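PDB 4O6R: aldehyde Dehydrogenase from Burkholderia cenocepacia, which probably oxidises aldehydes to carboxylic acids with NAD(P)+ as electron acceptor and, in this crystal, holds AMP in a nucleotide-binding pocket. Local coordinates for residues V142-I147 and A472-T477; P68-G73 and M123-Q128; N32-S37 and P364-G369; Q335-V340 and Y370-T375. All coordinates share one frame; numbering follows the deposited sequence. Where two conformers were deposited one is given.

Interaction 1: V142-I147 and A472-T477; sequences VQRAPI and AMHDYT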
loop_
_atom_site.group_PDB
_atom_site.type_symbol
_atom_site.label_atom_id
_atom_site.label_comp_id
_atom_site.label_asym_id
_atom_site.label_seq_id
_atom_site.Cartn_x
_atom_site.Cartn_y
_atom_site.Cartn_z
ATOM N N VAL A 142 -1.157 -7.810 11.265
ATOM C CA VAL A 142 -2.568 -7.513 11.092
ATOM C C VAL A 142 -3.049 -8.212 9.825
ATOM O O VAL A 142 -2.468 -8.009 8.753
ATOM C CB VAL A 142 -2.812 -6.018 10.964
ATOM C CG1 VAL A 142 -4.300 -5.711 10.798
ATOM C CG2 VAL A 142 -2.230 -5.289 12.171
ATOM N N GLN A 143 -4.072 -9.043 9.969
ATOM C CA GLN A 143 -4.707 -9.689 8.831
ATOM C C GLN A 143 -5.940 -8.901 8.386
ATOM O O GLN A 143 -6.595 -8.277 9.198
ATOM C CB GLN A 143 -5.181 -11.067 9.231
ATOM C CG GLN A 143 -4.097 -11.962 9.797
ATOM C CD GLN A 143 -3.603 -12.888 8.770
ATOM O OE1 GLN A 143 -3.560 -12.550 7.577
ATOM N NE2 GLN A 143 -3.260 -14.084 9.189
ATOM N N ARG A 144 -6.277 -8.999 7.098
ATOM C CA ARG A 144 -7.579 -8.566 6.608
ATOM C C ARG A 144 -8.493 -9.784 6.525
ATOM O O ARG A 144 -8.495 -10.511 5.520
ATOM C CB ARG A 144 -7.436 -7.899 5.240
ATOM C CG ARG A 144 -6.521 -6.664 5.264
ATOM C CD ARG A 144 -6.961 -5.561 6.237
ATOM N NE ARG A 144 -8.372 -5.159 6.044
ATOM C CZ ARG A 144 -8.978 -4.187 6.721
ATOM N NH1 ARG A 144 -8.314 -3.466 7.627
ATOM N NH2 ARG A 144 -10.265 -3.910 6.497
ATOM N N ALA A 145 -9.285 -10.008 7.566
ATOM C CA ALA A 145 -10.152 -11.200 7.614
ATOM C C ALA A 145 -11.531 -10.846 7.035
ATOM O O ALA A 145 -11.935 -9.708 7.089
ATOM C CB ALA A 145 -10.300 -11.682 9.039
ATOM N N PRO A 146 -12.252 -11.836 6.484
ATOM C CA PRO A 146 -13.602 -11.552 6.043
ATOM C C PRO A 146 -14.511 -11.216 7.214
ATOM O O PRO A 146 -14.210 -11.555 8.355
ATOM C CB PRO A 146 -14.054 -12.859 5.382
ATOM C CG PRO A 146 -13.108 -13.893 5.816
ATOM C CD PRO A 146 -11.863 -13.242 6.288
ATOM N N ILE A 147 -15.628 -10.585 6.915
ATOM C CA ILE A 147 -16.589 -10.184 7.940
ATOM C C ILE A 147 -17.419 -11.369 8.397
ATOM O O ILE A 147 -17.613 -11.552 9.614
ATOM C CB ILE A 147 -17.484 -9.053 7.412
ATOM C CG1 ILE A 147 -16.610 -7.810 7.188
ATOM C CG2 ILE A 147 -18.637 -8.780 8.373
ATOM C CD1 ILE A 147 -17.293 -6.747 6.373
ATOM N N ALA A 472 -13.125 -1.669 -2.198
ATOM C CA ALA A 472 -14.191 -2.637 -1.932
ATOM C C ALA A 472 -13.648 -3.769 -1.070
ATOM O O ALA A 472 -14.307 -4.222 -0.154
ATOM C CB ALA A 472 -14.748 -3.194 -3.231
ATOM N N MET A 473 -12.435 -4.233 -1.367
ATOM C CA MET A 473 -11.827 -5.306 -0.532
ATOM C C MET A 473 -11.660 -4.875 0.903
ATOM O O MET A 473 -11.913 -5.669 1.827
ATOM C CB MET A 473 -10.475 -5.737 -1.081
ATOM C CG MET A 473 -10.534 -6.360 -2.447
ATOM S SD MET A 473 -11.581 -7.810 -2.540
ATOM C CE MET A 473 -10.619 -9.011 -1.625
ATOM N N HIS A 474 -11.242 -3.632 1.112
ATOM C CA HIS A 474 -11.129 -3.109 2.482
ATOM C C HIS A 474 -12.495 -3.129 3.220
ATOM O O HIS A 474 -12.577 -3.541 4.384
ATOM C CB HIS A 474 -10.539 -1.689 2.442
ATOM C CG HIS A 474 -10.222 -1.118 3.786
ATOM N ND1 HIS A 474 -9.005 -1.306 4.403
ATOM C CD2 HIS A 474 -10.961 -0.363 4.630
ATOM C CE1 HIS A 474 -8.999 -0.666 5.561
ATOM N NE2 HIS A 474 -10.178 -0.097 5.730
ATOM N N ASP A 475 -13.543 -2.667 2.539
ATOM C CA ASP A 475 -14.880 -2.556 3.107
ATOM C C ASP A 475 -15.537 -3.944 3.295
ATOM O O ASP A 475 -16.583 -4.039 3.942
ATOM C CB ASP A 475 -15.822 -1.736 2.188
ATOM C CG ASP A 475 -15.485 -0.258 2.097
ATOM O OD1 ASP A 475 -14.710 0.277 2.937
ATOM O OD2 ASP A 475 -16.094 0.380 1.184
ATOM N N TYR A 476 -14.986 -4.989 2.682
ATOM C CA TYR A 476 -15.457 -6.371 2.899
ATOM C C TYR A 476 -14.543 -7.217 3.799
ATOM O O TYR A 476 -14.722 -8.437 3.898
ATOM C CB TYR A 476 -15.744 -7.078 1.550
ATOM C CG TYR A 476 -17.133 -6.740 1.086
ATOM C CD1 TYR A 476 -18.228 -7.271 1.746
ATOM C CD2 TYR A 476 -17.365 -5.846 0.027
ATOM C CE1 TYR A 476 -19.524 -6.957 1.357
ATOM C CE2 TYR A 476 -18.665 -5.535 -0.367
ATOM C CZ TYR A 476 -19.735 -6.113 0.321
ATOM O OH TYR A 476 -21.041 -5.835 0.003
ATOM N N THR A 477 -13.613 -6.560 4.490
ATOM C CA THR A 477 -12.770 -7.239 5.464
ATOM C C THR A 477 -12.705 -6.432 6.756
ATOM O O THR A 477 -13.206 -5.313 6.842
ATOM C CB THR A 477 -11.339 -7.481 4.918
ATOM O OG1 THR A 477 -10.779 -6.220 4.483
ATOM C CG2 THR A 477 -11.387 -8.469 3.778
HETATM O O HOH W 1 -12.434 -2.301 7.309
#
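R144 makes the direct side-chain hydrogen bonds of this contact. Its NE and NH2 both donate to T477 OG1, each at 3.1 Å, a side-on grip on a single oxygen that lies only 4° out of the guanidinium plane. Bends at chi2 and chi3 fold the arginine chain over to this hydroxyl, and the two bonds fix the rotation of its flat end. A weak third bond runs from R144 NH2 to H474 O at 3.2 Å. Water 1 adds an indirect link, accepting from R144 NH2 (2.8 Å) and donating to T477 O. Stacking covers one face of the guanidinium: it lies on the H474 imidazole with centres 4.1 Å apart and planes at 19°, NH2 above the middle of the ring. This charge would probably discourage protonation of H474, whose ring also meets H474 of a second subunit. Van der Waals contact completes the join, I147 CD1 resting 3.7 Å from D475 O. Here helix 469-475 turns into strand 477-485, which pairs antiparallel with strand 138-153, at the place where the antiparallel oligomerisation strands run into the nucleotide-binding sheet, as in the aldehyde dehydrogenase fold.

Interaction 2: P68-G73 and M123-Q128; sequences PAAERG and MADKLQ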
loop_
_atom_site.group_PDB
_atom_site.type_symbol
_atom_site.label_atom_id
_atom_site.label_comp_id
_atom_site.label_asym_id
_atom_site.label_seq_id
_atom_site.Cartn_x
_atom_site.Cartn_y
_atom_site.Cartn_z
ATOM N N PRO A 68 -7.917 -21.375 0.498
ATOM C CA PRO A 68 -6.892 -20.438 0.082
ATOM C C PRO A 68 -7.508 -19.370 -0.806
ATOM O O PRO A 68 -8.371 -19.668 -1.622
ATOM C CB PRO A 68 -5.931 -21.307 -0.734
ATOM C CG PRO A 68 -6.097 -22.673 -0.160
ATOM C CD PRO A 68 -7.556 -22.766 0.166
ATOM N N ALA A 69 -7.018 -18.146 -0.672
ATOM C CA ALA A 69 -7.515 -17.010 -1.437
ATOM C C ALA A 69 -7.465 -17.291 -2.929
ATOM O O ALA A 69 -8.401 -16.981 -3.652
ATOM C CB ALA A 69 -6.711 -15.766 -1.090
ATOM N N ALA A 70 -6.378 -17.888 -3.389
ATOM C CA ALA A 70 -6.220 -18.211 -4.799
ATOM C C ALA A 70 -7.313 -19.146 -5.314
ATOM O O ALA A 70 -7.697 -19.055 -6.490
ATOM C CB ALA A 70 -4.859 -18.835 -5.062
ATOM N N GLU A 71 -7.792 -20.041 -4.448
ATOM C CA GLU A 71 -8.852 -20.993 -4.819
ATOM C C GLU A 71 -10.208 -20.313 -4.947
ATOM O O GLU A 71 -10.965 -20.600 -5.877
ATOM C CB GLU A 71 -8.913 -22.166 -3.828
ATOM C CG GLU A 71 -7.659 -23.029 -3.827
ATOM C CD GLU A 71 -7.792 -24.297 -2.982
ATOM O OE1 GLU A 71 -8.905 -24.577 -2.453
ATOM O OE2 GLU A 71 -6.767 -24.998 -2.848
ATOM N N ARG A 72 -10.514 -19.393 -4.031
ATOM C CA ARG A 72 -11.702 -18.532 -4.185
ATOM C C ARG A 72 -11.573 -17.727 -5.482
ATOM O O ARG A 72 -12.517 -17.615 -6.277
ATOM C CB ARG A 72 -11.885 -17.553 -3.025
ATOM C CG ARG A 72 -12.121 -18.222 -1.692
ATOM C CD ARG A 72 -12.663 -17.243 -0.659
ATOM N NE ARG A 72 -11.734 -16.168 -0.385
ATOM C CZ ARG A 72 -10.865 -16.130 0.617
ATOM N NH1 ARG A 72 -10.733 -17.134 1.446
ATOM N NH2 ARG A 72 -10.100 -15.073 0.771
ATOM N N GLY A 73 -10.387 -17.187 -5.688
ATOM C CA GLY A 73 -10.079 -16.452 -6.917
ATOM C C GLY A 73 -10.355 -17.267 -8.183
ATOM O O GLY A 73 -10.972 -16.775 -9.146
ATOM N N MET A 123 -8.072 -10.463 -7.858
ATOM C CA MET A 123 -7.845 -9.729 -6.611
ATOM C C MET A 123 -7.764 -10.595 -5.363
ATOM O O MET A 123 -7.160 -10.191 -4.369
ATOM C CB MET A 123 -8.972 -8.739 -6.399
ATOM C CG MET A 123 -8.921 -7.914 -5.121
ATOM S SD MET A 123 -7.450 -6.878 -5.021
ATOM C CE MET A 123 -8.021 -5.335 -5.714
ATOM N N ALA A 124 -8.408 -11.758 -5.377
ATOM C CA ALA A 124 -8.649 -12.491 -4.138
ATOM C C ALA A 124 -7.382 -12.704 -3.326
ATOM O O ALA A 124 -7.370 -12.418 -2.130
ATOM C CB ALA A 124 -9.364 -13.802 -4.375
ATOM N N ASP A 125 -6.311 -13.132 -3.984
ATOM C CA ASP A 125 -5.042 -13.392 -3.274
ATOM C C ASP A 125 -4.063 -12.231 -3.404
ATOM O O ASP A 125 -2.877 -12.395 -3.166
ATOM C CB ASP A 125 -4.387 -14.711 -3.725
ATOM C CG ASP A 125 -3.973 -14.745 -5.201
ATOM O OD1 ASP A 125 -4.291 -13.845 -6.011
ATOM O OD2 ASP A 125 -3.295 -15.729 -5.566
ATOM N N LYS A 126 -4.547 -11.048 -3.760
ATOM C CA LYS A 126 -3.668 -9.882 -3.799
ATOM C C LYS A 126 -3.879 -8.954 -2.605
ATOM O O LYS A 126 -3.074 -8.049 -2.392
ATOM C CB LYS A 126 -3.873 -9.090 -5.082
ATOM C CG LYS A 126 -3.785 -9.908 -6.356
ATOM C CD LYS A 126 -2.494 -10.680 -6.505
ATOM C CE LYS A 126 -2.434 -11.305 -7.887
ATOM N NZ LYS A 126 -3.459 -12.357 -8.115
ATOM N N LEU A 127 -4.958 -9.148 -1.853
ATOM C CA LEU A 127 -5.189 -8.359 -0.647
ATOM C C LEU A 127 -4.264 -8.912 0.419
ATOM O O LEU A 127 -4.251 -10.119 0.672
ATOM C CB LEU A 127 -6.645 -8.454 -0.158
ATOM C CG LEU A 127 -6.903 -7.570 1.073
ATOM C CD1 LEU A 127 -6.765 -6.093 0.744
ATOM C CD2 LEU A 127 -8.265 -7.899 1.653
ATOM N N GLN A 128 -3.450 -8.049 0.994
ATOM C CA GLN A 128 -2.405 -8.464 1.928
ATOM C C GLN A 128 -2.586 -7.742 3.255
ATOM O O GLN A 128 -3.177 -6.668 3.289
ATOM C CB GLN A 128 -1.010 -8.183 1.325
ATOM C CG GLN A 128 -0.742 -8.991 0.076
ATOM C CD GLN A 128 0.666 -8.825 -0.433
ATOM O OE1 GLN A 128 1.415 -7.971 0.043
ATOM N NE2 GLN A 128 1.044 -9.655 -1.387
#
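Small residues let two elements of the aldehyde dehydrogenase fold come close: the first turn of helix 69-85, with P68 at its N-cap, and the loop that follows helix 102-123. The side chain of D125 spans the junction. Its CB sits 3.7 Å from A69 CB and almost as near A70 N. From there chi1 of 63° places CG between the backbone N and the carbonyl carbon, the crowded position, which turns the carboxylate along the start of the helix. CG comes within 4.2 Å of A70 CA and CB. The two oxygens then part company: OD2 lies against A70 CB at 3.5 Å, whereas OD1 uses its syn lone pair for a 2.7 Å salt bridge with K126 NZ. That ammonium also donates to G122 O and makes a cation-pi contact with Y119 of the fourth subunit, so the pair sits at a subunit boundary. Lying beside the N-terminal turn of a helix, the carboxylate probably gains further stabilisation of its negative charge. P133 of the third subunit packs on A69. R72 NE donates to A172 O at the end of helix 159-172. Nearby, the A124 methyl points into the helix surface, its CB 3.4 Å from A69 O and 3.7 Å from G73 CA.

Interaction 3: N32-S37 and P364-G369; sequences NPHDGS and PALANG
D35 OD1 is gripped twice, by S37 OG at 2.7 Å and by S37 N at 3.0 Å, both meeting it from above the carboxylate plane. The D35 chi1 of 61° puts CG in the crowded position between the backbone N and the carbonyl carbon, and the bond from S37 N closes an Asx turn. A second Asx turn precedes it, H34 N donating to N32 OD1 from above the amide plane, while N32 O accepts from both D35 N and G36 N. These bonds probably hold the loop in shape.

Between the segments, water does the polar work. Water 2 donates to H34 O and A365 O, 2.8 Å to each, and accepts from N368 N. Water 3 donates to A365 O and is hydrogen-bonded, at 3.1 Å, to H34 NE2. Thus A365 O receives two waters. The imidazole reaches over because CG is anti to the backbone N; its CE1 edge then meets L366 CD2 at 4.1 Å, and ND1, beside CE1 in the ring, is hydrogen-bonded to Y371 OH. Backbone packing is closest at G369, whose CA lies 3.0 Å from H34 O and 3.1 Å from P33 O. N368 CB rests on D35 O.

The two partners are tight turns: the 32-37 loop joins strands 27-32 and 37-43, with N32 N bonded to S37 O, and the type I beta turn L366 to G369 belongs to the link between edge strand 353-356 and its neighbour 375-378 in the catalytic-domain sheet.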
loop_
_atom_site.group_PDB
_atom_site.type_symbol
_atom_site.label_atom_id
_atom_site.label_comp_id
_atom_site.label_asym_id
_atom_site.label_seq_id
_atom_site.Cartn_x
_atom_site.Cartn_y
_atom_site.Cartn_z
ATOM N N ASN A 32 -42.488 -8.173 -18.675
ATOM C CA ASN A 32 -41.720 -7.674 -19.793
ATOM C C ASN A 32 -42.121 -6.221 -20.031
ATOM O O ASN A 32 -43.247 -5.959 -20.416
ATOM C CB ASN A 32 -42.033 -8.506 -21.033
ATOM C CG ASN A 32 -41.249 -8.061 -22.259
ATOM O OD1 ASN A 32 -40.652 -6.983 -22.281
ATOM N ND2 ASN A 32 -41.233 -8.920 -23.289
ATOM N N PRO A 33 -41.199 -5.269 -19.819
ATOM C CA PRO A 33 -41.537 -3.849 -20.018
ATOM C C PRO A 33 -41.810 -3.406 -21.458
ATOM O O PRO A 33 -42.348 -2.322 -21.665
ATOM C CB PRO A 33 -40.349 -3.123 -19.431
ATOM C CG PRO A 33 -39.213 -4.078 -19.573
ATOM C CD PRO A 33 -39.778 -5.468 -19.514
ATOM N N HIS A 34 -41.534 -4.243 -22.452
ATOM C CA HIS A 34 -41.933 -3.925 -23.831
ATOM C C HIS A 34 -43.445 -3.950 -24.040
ATOM O O HIS A 34 -44.003 -3.155 -24.823
ATOM C CB HIS A 34 -41.227 -4.852 -24.827
ATOM C CG HIS A 34 -41.808 -4.820 -26.201
ATOM N ND1 HIS A 34 -41.667 -3.736 -27.037
ATOM C CD2 HIS A 34 -42.533 -5.737 -26.887
ATOM C CE1 HIS A 34 -42.288 -3.983 -28.180
ATOM N NE2 HIS A 34 -42.824 -5.187 -28.113
ATOM N N ASP A 35 -44.111 -4.864 -23.344
ATOM C CA ASP A 35 -45.553 -5.061 -23.549
ATOM C C ASP A 35 -46.394 -5.358 -22.319
ATOM O O ASP A 35 -47.569 -5.641 -22.455
ATOM C CB ASP A 35 -45.790 -6.147 -24.599
ATOM C CG ASP A 35 -45.222 -7.490 -24.206
ATOM O OD1 ASP A 35 -44.825 -7.673 -23.050
ATOM O OD2 ASP A 35 -45.150 -8.370 -25.099
ATOM N N GLY A 36 -45.811 -5.308 -21.133
ATOM C CA GLY A 36 -46.543 -5.555 -19.898
ATOM C C GLY A 36 -46.919 -7.006 -19.683
ATOM O O GLY A 36 -47.697 -7.322 -18.778
ATOM N N SER A 37 -46.380 -7.904 -20.497
ATOM C CA SER A 37 -46.782 -9.314 -20.432
ATOM C C SER A 37 -45.997 -9.986 -19.309
ATOM O O SER A 37 -44.944 -9.510 -18.886
ATOM C CB SER A 37 -46.573 -10.020 -21.786
ATOM O OG SER A 37 -45.196 -10.127 -22.095
ATOM N N PRO A 364 -47.845 2.557 -32.466
ATOM C CA PRO A 364 -48.823 1.723 -31.756
ATOM C C PRO A 364 -48.284 0.366 -31.296
ATOM O O PRO A 364 -48.857 -0.228 -30.387
ATOM C CB PRO A 364 -49.936 1.509 -32.790
ATOM C CG PRO A 364 -49.705 2.535 -33.849
ATOM C CD PRO A 364 -48.242 2.819 -33.865
ATOM N N ALA A 365 -47.209 -0.125 -31.913
ATOM C CA ALA A 365 -46.587 -1.386 -31.490
ATOM C C ALA A 365 -45.925 -1.284 -30.100
ATOM O O ALA A 365 -45.683 -2.300 -29.454
ATOM C CB ALA A 365 -45.563 -1.831 -32.517
ATOM N N LEU A 366 -45.630 -0.053 -29.676
ATOM C CA LEU A 366 -45.075 0.250 -28.368
ATOM C C LEU A 366 -46.126 0.603 -27.301
ATOM O O LEU A 366 -45.774 0.874 -26.148
ATOM C CB LEU A 366 -44.087 1.421 -28.514
ATOM C CG LEU A 366 -42.989 1.241 -29.588
ATOM C CD1 LEU A 366 -41.912 2.315 -29.472
ATOM C CD2 LEU A 366 -42.370 -0.146 -29.490
ATOM N N ALA A 367 -47.411 0.581 -27.660
ATOM C CA ALA A 367 -48.464 1.125 -26.784
ATOM C C ALA A 367 -48.595 0.422 -25.430
ATOM O O ALA A 367 -49.009 1.044 -24.452
ATOM C CB ALA A 367 -49.815 1.114 -27.503
ATOM N N ASN A 368 -48.231 -0.858 -25.354
ATOM C CA ASN A 368 -48.364 -1.614 -24.110
ATOM C C ASN A 368 -47.091 -1.662 -23.270
ATOM O O ASN A 368 -47.073 -2.290 -22.216
ATOM C CB ASN A 368 -48.818 -3.019 -24.422
ATOM C CG ASN A 368 -50.220 -3.056 -24.955
ATOM O OD1 ASN A 368 -50.485 -3.729 -25.930
ATOM N ND2 ASN A 368 -51.117 -2.320 -24.331
ATOM N N GLY A 369 -46.049 -0.977 -23.727
ATOM C CA GLY A 369 -44.793 -0.920 -23.019
ATOM C C GLY A 369 -44.572 0.400 -22.316
ATOM O O GLY A 369 -45.280 1.388 -22.578
HETATM O O HOH W 2 -46.039 -2.742 -26.679
HETATM O O HOH W 3 -44.624 -4.770 -30.661
#

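Interaction 4: Q335-V340 and Y370-T375; sequences QHLDRV and YYVRPT
Helix 334-349 of the catalytic domain lies against the extended chain that leads into strand 375-378, the second strand from the edge of the seven-stranded sheet, and the meeting is an apolar one in the buried interior. L337 carries it. With CG anti to the backbone N (chi1 170°), its isobutyl group projects from the helix and splits over the backbone of 370-372. One methyl, CD2, settles on Y370 CA at 3.8 Å. The other, CD1, reaches along the chain to Y371 O and to V372 CB, 3.8 Å from each. At the root of the side chain, L337 CB faces Y370 CB at 4.2 Å. The leucine and V372 lie alongside each other, pointing opposite ways, flank to flank and not tip to tip.

Three residues further on, V340 points the same way and extends this helix face. V372, which holds CG1 in the crowded position between its backbone N and carbonyl carbon (chi1 63°), thus sits against both L337 and V340, and it also touches L341. Polar bonds lie beside the apolar patch: H336 NE2 donates to F392 O, and T375 OG1 to R373 O at 2.8 Å, across P374. The loosest of the apolar contacts is methyl to methyl, V340 CG1 standing 4.4 Å from V372 CG1.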
loop_
_atom_site.group_PDB
_atom_site.type_symbol
_atom_site.label_atom_id
_atom_site.label_comp_id
_atom_site.label_asym_id
_atom_site.label_seq_id
_atom_site.Cartn_x
_atom_site.Cartn_y
_atom_site.Cartn_z
ATOM N N GLN A 335 -44.689 1.875 -12.937
ATOM C CA GLN A 335 -44.620 2.866 -11.871
ATOM C C GLN A 335 -43.571 3.921 -12.139
ATOM O O GLN A 335 -43.784 5.111 -11.888
ATOM C CB GLN A 335 -44.345 2.193 -10.534
ATOM C CG GLN A 335 -45.511 1.331 -10.068
ATOM C CD GLN A 335 -45.519 -0.111 -10.593
ATOM O OE1 GLN A 335 -44.839 -0.467 -11.557
ATOM N NE2 GLN A 335 -46.342 -0.948 -9.951
ATOM N N HIS A 336 -42.442 3.491 -12.683
ATOM C CA HIS A 336 -41.368 4.399 -12.950
ATOM C C HIS A 336 -41.719 5.299 -14.148
ATOM O O HIS A 336 -41.438 6.509 -14.118
ATOM C CB HIS A 336 -40.064 3.620 -13.196
ATOM C CG HIS A 336 -38.901 4.506 -13.412
ATOM N ND1 HIS A 336 -38.598 5.535 -12.541
ATOM C CD2 HIS A 336 -37.984 4.567 -14.413
ATOM C CE1 HIS A 336 -37.534 6.180 -12.988
ATOM N NE2 HIS A 336 -37.155 5.629 -14.132
ATOM N N LEU A 337 -42.315 4.723 -15.197
ATOM C CA LEU A 337 -42.838 5.535 -16.296
ATOM C C LEU A 337 -43.805 6.626 -15.811
ATOM O O LEU A 337 -43.708 7.765 -16.232
ATOM C CB LEU A 337 -43.555 4.692 -17.341
ATOM C CG LEU A 337 -44.310 5.507 -18.377
ATOM C CD1 LEU A 337 -43.319 6.261 -19.252
ATOM C CD2 LEU A 337 -45.197 4.651 -19.245
ATOM N N ASP A 338 -44.772 6.259 -14.977
ATOM C CA ASP A 338 -45.729 7.255 -14.482
ATOM C C ASP A 338 -45.023 8.374 -13.713
ATOM O O ASP A 338 -45.379 9.533 -13.829
ATOM C CB ASP A 338 -46.784 6.588 -13.623
ATOM C CG ASP A 338 -47.730 5.725 -14.443
ATOM O OD1 ASP A 338 -47.761 5.851 -15.686
ATOM O OD2 ASP A 338 -48.420 4.902 -13.832
ATOM N N ARG A 339 -43.989 8.015 -12.962
ATOM C CA ARG A 339 -43.191 8.980 -12.231
ATOM C C ARG A 339 -42.504 9.960 -13.214
ATOM O O ARG A 339 -42.469 11.161 -12.984
ATOM C CB ARG A 339 -42.154 8.223 -11.436
ATOM C CG ARG A 339 -41.523 8.969 -10.297
ATOM C CD ARG A 339 -41.990 8.455 -8.914
ATOM N NE ARG A 339 -42.250 9.672 -8.158
ATOM C CZ ARG A 339 -41.301 10.474 -7.688
ATOM N NH1 ARG A 339 -40.016 10.128 -7.762
ATOM N NH2 ARG A 339 -41.648 11.606 -7.088
ATOM N N VAL A 340 -41.984 9.450 -14.316
ATOM C CA VAL A 340 -41.248 10.309 -15.248
ATOM C C VAL A 340 -42.242 11.227 -15.969
ATOM O O VAL A 340 -41.980 12.413 -16.136
ATOM C CB VAL A 340 -40.388 9.479 -16.230
ATOM C CG1 VAL A 340 -39.786 10.361 -17.318
ATOM C CG2 VAL A 340 -39.298 8.742 -15.460
ATOM N N TYR A 370 -43.541 0.433 -21.467
ATOM C CA TYR A 370 -43.333 1.559 -20.566
ATOM C C TYR A 370 -42.395 2.583 -21.194
ATOM O O TYR A 370 -41.404 2.987 -20.604
ATOM C CB TYR A 370 -42.813 1.070 -19.229
ATOM C CG TYR A 370 -43.565 -0.117 -18.680
ATOM C CD1 TYR A 370 -44.953 -0.209 -18.770
ATOM C CD2 TYR A 370 -42.882 -1.154 -18.038
ATOM C CE1 TYR A 370 -45.630 -1.318 -18.249
ATOM C CE2 TYR A 370 -43.549 -2.251 -17.533
ATOM C CZ TYR A 370 -44.915 -2.323 -17.624
ATOM O OH TYR A 370 -45.548 -3.405 -17.098
ATOM N N TYR A 371 -42.766 3.034 -22.395
ATOM C CA TYR A 371 -41.901 3.871 -23.223
ATOM C C TYR A 371 -42.117 5.367 -23.048
ATOM O O TYR A 371 -43.265 5.859 -23.004
ATOM C CB TYR A 371 -42.103 3.555 -24.704
ATOM C CG TYR A 371 -41.604 2.196 -25.152
ATOM C CD1 TYR A 371 -40.267 2.014 -25.549
ATOM C CD2 TYR A 371 -42.457 1.105 -25.202
ATOM C CE1 TYR A 371 -39.810 0.774 -25.958
ATOM C CE2 TYR A 371 -42.005 -0.128 -25.638
ATOM C CZ TYR A 371 -40.690 -0.294 -26.003
ATOM O OH TYR A 371 -40.252 -1.524 -26.453
ATOM N N VAL A 372 -41.009 6.089 -22.987
ATOM C CA VAL A 372 -41.037 7.539 -23.060
ATOM C C VAL A 372 -39.889 8.024 -23.946
ATOM O O VAL A 372 -38.809 7.424 -23.967
ATOM C CB VAL A 372 -41.035 8.167 -21.650
ATOM C CG1 VAL A 372 -39.779 7.847 -20.884
ATOM C CG2 VAL A 372 -41.227 9.669 -21.726
ATOM N N ARG A 373 -40.125 9.092 -24.692
ATOM C CA ARG A 373 -39.106 9.641 -25.569
ATOM C C ARG A 373 -38.024 10.369 -24.774
ATOM O O ARG A 373 -38.282 10.845 -23.681
ATOM C CB ARG A 373 -39.719 10.613 -26.572
ATOM C CG ARG A 373 -40.680 9.940 -27.546
ATOM C CD ARG A 373 -41.299 10.945 -28.500
ATOM N NE ARG A 373 -41.759 12.121 -27.774
ATOM C CZ ARG A 373 -43.027 12.474 -27.597
ATOM N NH1 ARG A 373 -43.271 13.564 -26.880
ATOM N NH2 ARG A 373 -44.050 11.778 -28.150
ATOM N N PRO A 374 -36.809 10.433 -25.323
ATOM C CA PRO A 374 -35.748 11.228 -24.701
ATOM C C PRO A 374 -36.245 12.643 -24.498
ATOM O O PRO A 374 -36.794 13.243 -25.427
ATOM C CB PRO A 374 -34.612 11.186 -25.728
ATOM C CG PRO A 374 -34.846 9.936 -26.502
ATOM C CD PRO A 374 -36.345 9.729 -26.534
ATOM N N THR A 375 -36.105 13.138 -23.281
ATOM C CA THR A 375 -36.725 14.384 -22.862
ATOM C C THR A 375 -35.635 15.359 -22.373
ATOM O O THR A 375 -34.762 14.982 -21.590
ATOM C CB THR A 375 -37.759 14.101 -21.775
ATOM O OG1 THR A 375 -38.774 13.226 -22.290
ATOM C CG2 THR A 375 -38.410 15.351 -21.309
#

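How the interactions relate
From the N terminus, 32-37 opens interaction 3. Inside its loop, interaction 2 opens at 68-73 and closes at 123-128, bringing the helical N-terminal region back on itself. Interaction 1 starts at 142-147, and interaction 4 at 335-340. Then 364-369 closes interaction 3 and 370-375 closes interaction 4, so these two cross; interaction 1 closes last, at 472-477, crossing interaction 3 and enclosing interaction 4. Two pairs result, interaction centres in different pairs lying about 41 to 45 Å apart. Interactions 1 and 2 meet through M473 and M123 beside the oligomerisation strands, while 3 and 4 join through P33 O and Y370 N, tying the turn between strands 27-32 and 37-43 to the link before strand 375-378.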